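Local coordinates for penicillin-binding protein 2 (Pbp2) (Helicobacter pylori, PDB 5LP5) that probably cross-links peptidoglycan as a penicillin-binding transpeptidase of cell-shape-linked wall synthesis, and is seen here in complex with MreC, at residues A[490-495]-A[510-515]; A[499-504]-A[567-572]; A[556-561]-A[573-578]. One frame throughout, in Å; residues are numbered along the deposited sequence.

Contact 1 of 3, residues A[490-495]-A[510-515]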
loop_
_atom_site.group_PDB
_atom_site.type_symbol
_atom_site.label_atom_id
_atom_site.label_comp_id
_atom_site.label_asym_id
_atom_site.label_seq_id
_atom_site.Cartn_x
_atom_site.Cartn_y
_atom_site.Cartn_z
ATOM N N GLU A 490 17.782 28.522 -36.982
ATOM C CA GLU A 490 17.145 29.106 -38.159
ATOM C C GLU A 490 15.835 28.409 -38.539
ATOM O O GLU A 490 14.953 29.025 -39.109
ATOM C CB GLU A 490 18.124 29.122 -39.347
ATOM C CG GLU A 490 19.189 30.207 -39.247
ATOM C CD GLU A 490 20.237 30.159 -40.350
ATOM O OE1 GLU A 490 20.105 29.371 -41.317
ATOM O OE2 GLU A 490 21.212 30.933 -40.247
ATOM N N VAL A 491 15.697 27.134 -38.219
ATOM C CA VAL A 491 14.464 26.409 -38.559
ATOM C C VAL A 491 13.257 27.024 -37.871
ATOM O O VAL A 491 12.169 27.076 -38.437
ATOM C CB VAL A 491 14.541 24.912 -38.180
ATOM C CG1 VAL A 491 13.230 24.217 -38.497
ATOM C CG2 VAL A 491 15.674 24.224 -38.929
ATOM N N CYS A 492 13.490 27.484 -36.646
ATOM C CA CYS A 492 12.457 27.984 -35.747
ATOM C C CYS A 492 12.352 29.505 -35.803
ATOM O O CYS A 492 11.295 30.058 -35.498
ATOM C CB CYS A 492 12.798 27.569 -34.317
ATOM S SG CYS A 492 12.099 26.018 -33.700
ATOM N N ASN A 493 13.449 30.171 -36.178
ATOM C CA ASN A 493 13.574 31.629 -36.023
ATOM C C ASN A 493 13.748 32.451 -37.310
ATOM O O ASN A 493 13.353 33.611 -37.356
ATOM C CB ASN A 493 14.727 31.937 -35.081
ATOM C CG ASN A 493 14.473 31.421 -33.690
ATOM O OD1 ASN A 493 13.636 31.956 -32.972
ATOM N ND2 ASN A 493 15.178 30.357 -33.311
ATOM N N HIS A 494 14.366 31.875 -38.337
ATOM C CA HIS A 494 14.478 32.521 -39.654
ATOM C C HIS A 494 13.143 32.362 -40.397
ATOM O O HIS A 494 12.472 31.346 -40.267
ATOM C CB HIS A 494 15.623 31.886 -40.449
ATOM C CG HIS A 494 16.083 32.694 -41.630
ATOM N ND1 HIS A 494 15.351 32.801 -42.798
ATOM C CD2 HIS A 494 17.220 33.402 -41.832
ATOM C CE1 HIS A 494 16.006 33.564 -43.654
ATOM N NE2 HIS A 494 17.143 33.938 -43.096
ATOM N N LYS A 495 12.761 33.360 -41.183
ATOM C CA LYS A 495 11.425 33.392 -41.794
ATOM C C LYS A 495 11.245 32.319 -42.871
ATOM O O LYS A 495 10.130 31.856 -43.124
ATOM C CB LYS A 495 11.137 34.790 -42.337
ATOM C CG LYS A 495 11.212 35.848 -41.239
ATOM C CD LYS A 495 10.852 37.247 -41.714
ATOM C CE LYS A 495 10.692 38.206 -40.540
ATOM N NZ LYS A 495 10.653 39.627 -40.995
ATOM N N LEU A 510 13.916 29.169 -29.161
ATOM C CA LEU A 510 13.924 27.763 -29.505
ATOM C C LEU A 510 14.862 27.469 -30.676
ATOM O O LEU A 510 15.137 28.333 -31.505
ATOM C CB LEU A 510 12.506 27.325 -29.882
ATOM C CG LEU A 510 11.481 27.176 -28.757
ATOM C CD1 LEU A 510 10.054 27.104 -29.267
ATOM C CD2 LEU A 510 11.779 25.932 -27.954
ATOM N N ALA A 511 15.326 26.222 -30.729
ATOM C CA ALA A 511 16.111 25.689 -31.841
ATOM C C ALA A 511 15.609 24.263 -32.125
ATOM O O ALA A 511 15.578 23.433 -31.227
ATOM C CB ALA A 511 17.583 25.675 -31.471
ATOM N N CYS A 512 15.226 23.984 -33.368
ATOM C CA CYS A 512 14.519 22.743 -33.716
ATOM C C CYS A 512 15.011 22.105 -35.030
ATOM O O CYS A 512 15.879 22.630 -35.726
ATOM C CB CYS A 512 13.002 23.031 -33.827
ATOM S SG CYS A 512 12.597 24.418 -34.941
ATOM N N LYS A 513 14.454 20.941 -35.331
ATOM C CA LYS A 513 14.518 20.316 -36.650
ATOM C C LYS A 513 13.243 19.499 -36.822
ATOM O O LYS A 513 12.858 18.731 -35.943
ATOM C CB LYS A 513 15.748 19.418 -36.806
ATOM C CG LYS A 513 15.881 18.759 -38.181
ATOM C CD LYS A 513 16.219 19.769 -39.272
ATOM C CE LYS A 513 15.779 19.316 -40.656
ATOM N NZ LYS A 513 14.321 19.535 -40.919
ATOM N N THR A 514 12.570 19.680 -37.944
ATOM C CA THR A 514 11.371 18.902 -38.228
ATOM C C THR A 514 11.750 17.635 -38.986
ATOM O O THR A 514 12.899 17.486 -39.441
ATOM C CB THR A 514 10.369 19.709 -39.068
ATOM O OG1 THR A 514 11.066 20.351 -40.145
ATOM C CG2 THR A 514 9.680 20.754 -38.204
ATOM N N GLY A 515 10.779 16.729 -39.100
ATOM C CA GLY A 515 10.897 15.540 -39.951
ATOM C C GLY A 515 9.538 15.011 -40.397
ATOM O O GLY A 515 8.501 15.320 -39.808
#
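C492, on the last turn of helix 475-493, reaches across to the edge strand of the transpeptidase sheet and is covalently joined to it. Its CB comes 3.7 Å from L510 O, beside the start of the strand. The next atom, SG, bonds to C512 SG at 2.1 Å, closing a disulfide, and also lies 4.1 Å from L510 CB. C512 sends its own SG between backbone N and carbonyl carbon (chi1 53°).

The strand so tethered, 511-517, bears K513 in a pattern that resembles the K(T/S)G motif lining the active site of penicillin-binding proteins; K513 turns away from the helix, and its NZ donates to T514 O at 2.9 Å.

V491, the residue before C492, is buried, and its branched apolar side chain fits against the disulfide: CG1, anti to the backbone N, rests 3.6 Å from C512 SG, while CG2 lies 3.6 Å from C512 O. N493, near the helix end, uses its amide instead. ND2 donates to L510 O at 2.7 Å, almost along the C=O axis, with a bent N-H angle of 141°, and also serves Y489 O one turn back.

Contact 2 of 3, residues A[499-504]-A[567-572]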
loop_
_atom_site.group_PDB
_atom_site.type_symbol
_atom_site.label_atom_id
_atom_site.label_comp_id
_atom_site.label_asym_id
_atom_site.label_seq_id
_atom_site.Cartn_x
_atom_site.Cartn_y
_atom_site.Cartn_z
ATOM N N ALA A 499 9.814 25.635 -39.791
ATOM C CA ALA A 499 9.024 25.720 -38.567
ATOM C C ALA A 499 8.910 27.147 -38.034
ATOM O O ALA A 499 9.061 27.374 -36.834
ATOM C CB ALA A 499 9.656 24.825 -37.513
ATOM N N TYR A 500 8.645 28.111 -38.906
ATOM C CA TYR A 500 8.541 29.506 -38.470
ATOM C C TYR A 500 7.099 29.926 -38.187
ATOM O O TYR A 500 6.806 30.501 -37.137
ATOM C CB TYR A 500 9.157 30.442 -39.502
ATOM C CG TYR A 500 8.998 31.898 -39.146
ATOM C CD1 TYR A 500 9.864 32.512 -38.236
ATOM C CD2 TYR A 500 7.981 32.661 -39.707
ATOM C CE1 TYR A 500 9.734 33.847 -37.906
ATOM C CE2 TYR A 500 7.844 34.006 -39.386
ATOM C CZ TYR A 500 8.725 34.596 -38.479
ATOM O OH TYR A 500 8.597 35.933 -38.132
ATOM N N HIS A 501 6.206 29.632 -39.129
ATOM C CA HIS A 501 4.795 30.012 -39.016
ATOM C C HIS A 501 4.103 29.295 -37.848
ATOM O O HIS A 501 3.076 29.758 -37.362
ATOM C CB HIS A 501 4.051 29.788 -40.355
ATOM C CG HIS A 501 3.482 28.405 -40.536
ATOM N ND1 HIS A 501 4.262 27.287 -40.767
ATOM C CD2 HIS A 501 2.199 27.966 -40.518
ATOM C CE1 HIS A 501 3.484 26.224 -40.881
ATOM N NE2 HIS A 501 2.228 26.608 -40.737
ATOM N N SER A 502 4.692 28.188 -37.396
ATOM C CA SER A 502 4.080 27.350 -36.365
ATOM C C SER A 502 4.635 27.550 -34.950
ATOM O O SER A 502 3.881 27.402 -33.992
ATOM C CB SER A 502 4.165 25.872 -36.759
ATOM O OG SER A 502 5.425 25.557 -37.319
ATOM N N THR A 503 5.922 27.894 -34.812
ATOM C CA THR A 503 6.547 27.995 -33.477
ATOM C C THR A 503 6.646 29.401 -32.943
ATOM O O THR A 503 7.585 29.732 -32.226
ATOM C CB THR A 503 7.977 27.427 -33.448
ATOM O OG1 THR A 503 8.865 28.266 -34.207
ATOM C CG2 THR A 503 7.992 25.995 -33.963
ATOM N N ARG A 504 5.683 30.236 -33.277
ATOM C CA ARG A 504 5.691 31.566 -32.750
ATOM C C ARG A 504 4.697 31.559 -31.605
ATOM O O ARG A 504 3.841 30.670 -31.520
ATOM C CB ARG A 504 5.403 32.566 -33.866
ATOM C CG ARG A 504 6.622 32.778 -34.757
ATOM C CD ARG A 504 6.342 33.857 -35.772
ATOM N NE ARG A 504 5.253 33.495 -36.693
ATOM C CZ ARG A 504 4.620 34.344 -37.518
ATOM N NH1 ARG A 504 4.938 35.642 -37.552
ATOM N NH2 ARG A 504 3.651 33.894 -38.321
ATOM N N GLY A 567 3.150 15.503 -41.270
ATOM C CA GLY A 567 4.076 16.612 -41.503
ATOM C C GLY A 567 4.643 17.274 -40.258
ATOM O O GLY A 567 3.907 17.658 -39.342
ATOM N N GLY A 568 5.964 17.422 -40.255
ATOM C CA GLY A 568 6.728 17.785 -39.053
ATOM C C GLY A 568 6.515 19.194 -38.554
ATOM O O GLY A 568 6.532 19.430 -37.354
ATOM N N SER A 569 6.306 20.117 -39.484
ATOM C CA SER A 569 6.060 21.517 -39.171
ATOM C C SER A 569 4.739 21.706 -38.429
ATOM O O SER A 569 4.617 22.585 -37.588
ATOM C CB SER A 569 6.051 22.328 -40.464
ATOM O OG SER A 569 5.962 23.718 -40.212
ATOM N N LYS A 570 3.772 20.843 -38.720
ATOM C CA LYS A 570 2.449 20.851 -38.088
ATOM C C LYS A 570 2.504 20.621 -36.562
ATOM O O LYS A 570 1.495 20.727 -35.887
ATOM C CB LYS A 570 1.605 19.757 -38.769
ATOM C CG LYS A 570 0.114 20.021 -38.951
ATOM C CD LYS A 570 -0.397 19.474 -40.297
ATOM C CE LYS A 570 -1.574 18.499 -40.182
ATOM N NZ LYS A 570 -2.718 19.020 -39.382
ATOM N N LEU A 571 3.681 20.310 -36.037
ATOM C CA LEU A 571 3.854 20.013 -34.621
ATOM C C LEU A 571 4.514 21.132 -33.817
ATOM O O LEU A 571 4.829 20.950 -32.633
ATOM C CB LEU A 571 4.718 18.765 -34.468
ATOM C CG LEU A 571 4.180 17.472 -35.049
ATOM C CD1 LEU A 571 5.133 16.350 -34.638
ATOM C CD2 LEU A 571 2.764 17.215 -34.541
ATOM N N GLY A 572 4.744 22.274 -34.452
ATOM C CA GLY A 572 5.297 23.429 -33.756
ATOM C C GLY A 572 4.379 23.977 -32.678
ATOM O O GLY A 572 4.854 24.531 -31.699
#
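Two connecting loops of the transpeptidase domain meet here. Residues 499-504 belong to the connection from helix 475-493 to strand 511-517; the partner segment, 567-572, has a 3-10 turn at 569-571 that leads into the C-terminal helix 572-584. S502 carries the polar part. Its CB points at the other loop, and chi1 of 42° sets OG between its own backbone N and carbonyl carbon, where S502 OG lies 3.1 Å from S569 O and 3.5 Å from S569 OG.

S569 OG, anti to its backbone N, has its stronger partner in T498 O, in the same loop just ahead of A499. At the edge of the H501 ring, near the ring plane, CE1 comes 3.6 Å from S569 OG. Small residues let the backbones close in further down: G572, with no side chain, lets its CA come 4.7 Å from T503 CA, and T503 CG2 packs over it, 3.7 Å from G572 CA. The other branch of T503, OG1, bonds back to A499 O within its own loop at 2.8 Å, nearly along the C=O axis, so the methyl is left to face the glycine.

S569 O accepts from G572 N at 3.2 Å, within its own turn, and also lies close to S502 OG. The chemistry implies a junction held by small hydroxyls and main-chain groups, with no charge pairing between the two loops.

Contact 3 of 3, residues A[556-561]-A[573-578]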
loop_
_atom_site.group_PDB
_atom_site.type_symbol
_atom_site.label_atom_id
_atom_site.label_comp_id
_atom_site.label_asym_id
_atom_site.label_seq_id
_atom_site.Cartn_x
_atom_site.Cartn_y
_atom_site.Cartn_z
ATOM N N TYR A 556 17.611 22.004 -21.778
ATOM C CA TYR A 556 16.647 20.918 -22.047
ATOM C C TYR A 556 16.526 20.533 -23.528
ATOM O O TYR A 556 16.871 21.286 -24.427
ATOM C CB TYR A 556 15.268 21.236 -21.442
ATOM C CG TYR A 556 15.351 21.600 -19.968
ATOM C CD1 TYR A 556 15.546 22.919 -19.588
ATOM C CD2 TYR A 556 15.306 20.624 -18.960
ATOM C CE1 TYR A 556 15.651 23.280 -18.259
ATOM C CE2 TYR A 556 15.419 20.977 -17.626
ATOM C CZ TYR A 556 15.599 22.313 -17.272
ATOM O OH TYR A 556 15.715 22.696 -15.932
ATOM N N ALA A 557 16.052 19.324 -23.753
ATOM C CA ALA A 557 15.722 18.842 -25.079
ATOM C C ALA A 557 14.291 18.331 -25.022
ATOM O O ALA A 557 13.846 17.829 -23.988
ATOM C CB ALA A 557 16.662 17.719 -25.488
ATOM N N ILE A 558 13.577 18.467 -26.130
ATOM C CA ILE A 558 12.213 17.971 -26.244
ATOM C C ILE A 558 12.112 17.248 -27.560
ATOM O O ILE A 558 12.692 17.693 -28.520
ATOM C CB ILE A 558 11.208 19.123 -26.234
ATOM C CG1 ILE A 558 11.364 19.925 -24.938
ATOM C CG2 ILE A 558 9.798 18.591 -26.406
ATOM C CD1 ILE A 558 10.423 21.099 -24.781
ATOM N N THR A 559 11.388 16.138 -27.603
ATOM C CA THR A 559 11.262 15.351 -28.817
ATOM C C THR A 559 9.827 14.851 -28.908
ATOM O O THR A 559 9.310 14.223 -27.981
ATOM C CB THR A 559 12.232 14.153 -28.820
ATOM O OG1 THR A 559 13.592 14.607 -28.922
ATOM C CG2 THR A 559 11.952 13.230 -29.997
ATOM N N ILE A 560 9.183 15.142 -30.035
ATOM C CA ILE A 560 7.753 14.871 -30.201
ATOM C C ILE A 560 7.519 14.107 -31.478
ATOM O O ILE A 560 8.120 14.415 -32.498
ATOM C CB ILE A 560 6.921 16.173 -30.241
ATOM C CG1 ILE A 560 7.078 16.930 -28.923
ATOM C CG2 ILE A 560 5.444 15.878 -30.480
ATOM C CD1 ILE A 560 6.588 18.358 -28.960
ATOM N N LEU A 561 6.636 13.114 -31.403
ATOM C CA LEU A 561 6.289 12.291 -32.549
ATOM C C LEU A 561 4.790 11.983 -32.588
ATOM O O LEU A 561 4.285 11.290 -31.703
ATOM C CB LEU A 561 7.066 10.986 -32.490
ATOM C CG LEU A 561 6.553 9.941 -33.475
ATOM C CD1 LEU A 561 7.116 10.144 -34.870
ATOM C CD2 LEU A 561 6.919 8.583 -32.953
ATOM N N GLY A 573 3.067 23.824 -32.856
ATOM C CA GLY A 573 2.094 24.333 -31.889
ATOM C C GLY A 573 2.122 23.565 -30.579
ATOM O O GLY A 573 1.729 24.090 -29.526
ATOM N N LEU A 574 2.611 22.327 -30.652
ATOM C CA LEU A 574 2.726 21.454 -29.482
ATOM C C LEU A 574 4.049 21.695 -28.762
ATOM O O LEU A 574 4.090 21.709 -27.532
ATOM C CB LEU A 574 2.608 19.974 -29.873
ATOM C CG LEU A 574 1.327 19.479 -30.566
ATOM C CD1 LEU A 574 1.451 17.980 -30.831
ATOM C CD2 LEU A 574 0.048 19.777 -29.786
ATOM N N LEU A 575 5.120 21.883 -29.525
ATOM C CA LEU A 575 6.422 22.223 -28.960
ATOM C C LEU A 575 6.398 23.499 -28.085
ATOM O O LEU A 575 6.937 23.508 -26.967
ATOM C CB LEU A 575 7.447 22.396 -30.080
ATOM C CG LEU A 575 8.879 22.777 -29.675
ATOM C CD1 LEU A 575 9.445 21.859 -28.596
ATOM C CD2 LEU A 575 9.783 22.755 -30.903
ATOM N N VAL A 576 5.788 24.568 -28.599
ATOM C CA VAL A 576 5.700 25.827 -27.850
ATOM C C VAL A 576 4.982 25.616 -26.535
ATOM O O VAL A 576 5.437 26.079 -25.486
ATOM C CB VAL A 576 5.004 26.989 -28.618
ATOM C CG1 VAL A 576 5.882 27.459 -29.765
ATOM C CG2 VAL A 576 3.610 26.598 -29.123
ATOM N N LYS A 577 3.871 24.897 -26.589
ATOM C CA LYS A 577 3.039 24.734 -25.416
ATOM C C LYS A 577 3.778 24.058 -24.280
ATOM O O LYS A 577 3.591 24.441 -23.119
ATOM C CB LYS A 577 1.766 23.995 -25.773
ATOM C CG LYS A 577 0.850 24.920 -26.547
ATOM C CD LYS A 577 -0.427 24.265 -27.014
ATOM C CE LYS A 577 -1.167 25.214 -27.935
ATOM N NZ LYS A 577 -2.463 24.603 -28.289
ATOM N N MET A 578 4.620 23.073 -24.612
ATOM C CA MET A 578 5.465 22.410 -23.619
ATOM C C MET A 578 6.594 23.328 -23.132
ATOM O O MET A 578 6.847 23.406 -21.923
ATOM C CB MET A 578 6.034 21.112 -24.177
ATOM C CG MET A 578 6.821 20.278 -23.186
ATOM S SD MET A 578 5.865 19.855 -21.728
ATOM C CE MET A 578 5.038 18.381 -22.329
#
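I558 and I560 project from the same face of strand 556-562 onto helix 572-584, a strand-on-helix packing from the transpeptidase core in which the short axes pass 9.6 Å apart and run roughly antiparallel, at 144°. At I558 side chain meets side chain closely. Its CG2, anti to the backbone N, meets L575 CD1 at 3.9 Å; L575, with CG anti to N (chi1 179°), swings that methyl towards the strand, and the two side chains cross obliquely. I558 CD1 reaches on to M578 CG at 4.0 Å, where the methionine is bent at chi2 and chi3, which folds the long chain into the interface. Branched isoleucines suit an extended strand, and here they give it a broad apolar surface.

I560 instead packs mainly on main chain: its extended CD1 comes 3.9 Å from L575 N, with the nearest side-chain atoms, L575 CB and L574 CB, at 4.3 and 4.4 Å. L574, at the margin of the contact, is partly exposed; K577 lies on the outer, exposed side of the helix, near E242.

The strand is interior to its antiparallel sheet, between 252-258 and 542-549; helix 441-453 packs on its opposite face through A557 and T559, while helix 237-246 flanks the C-terminal helix beside L574 and M578.

In the fold
Followed from the N terminus, the chain leaves helix 475-493 and returns as strand 511-517; contact 1 closes this loop. Residues 499-504 lie within it and reach forward to 567-572, so contact 2 crosses contact 1, and V491 O probably hydrogen-bonds to A499 N between them. Contact 3 starts after contact 1 has closed and joins strand 556-562 to the helix that follows. It crosses contact 2, since 567-572 lies between its two segments. V576 touches L510, T503 and R504 from the far side of the helix. Together they tie helix 475-493, the edge strand, the interior strand and the C-terminal helix into one side of the transpeptidase domain.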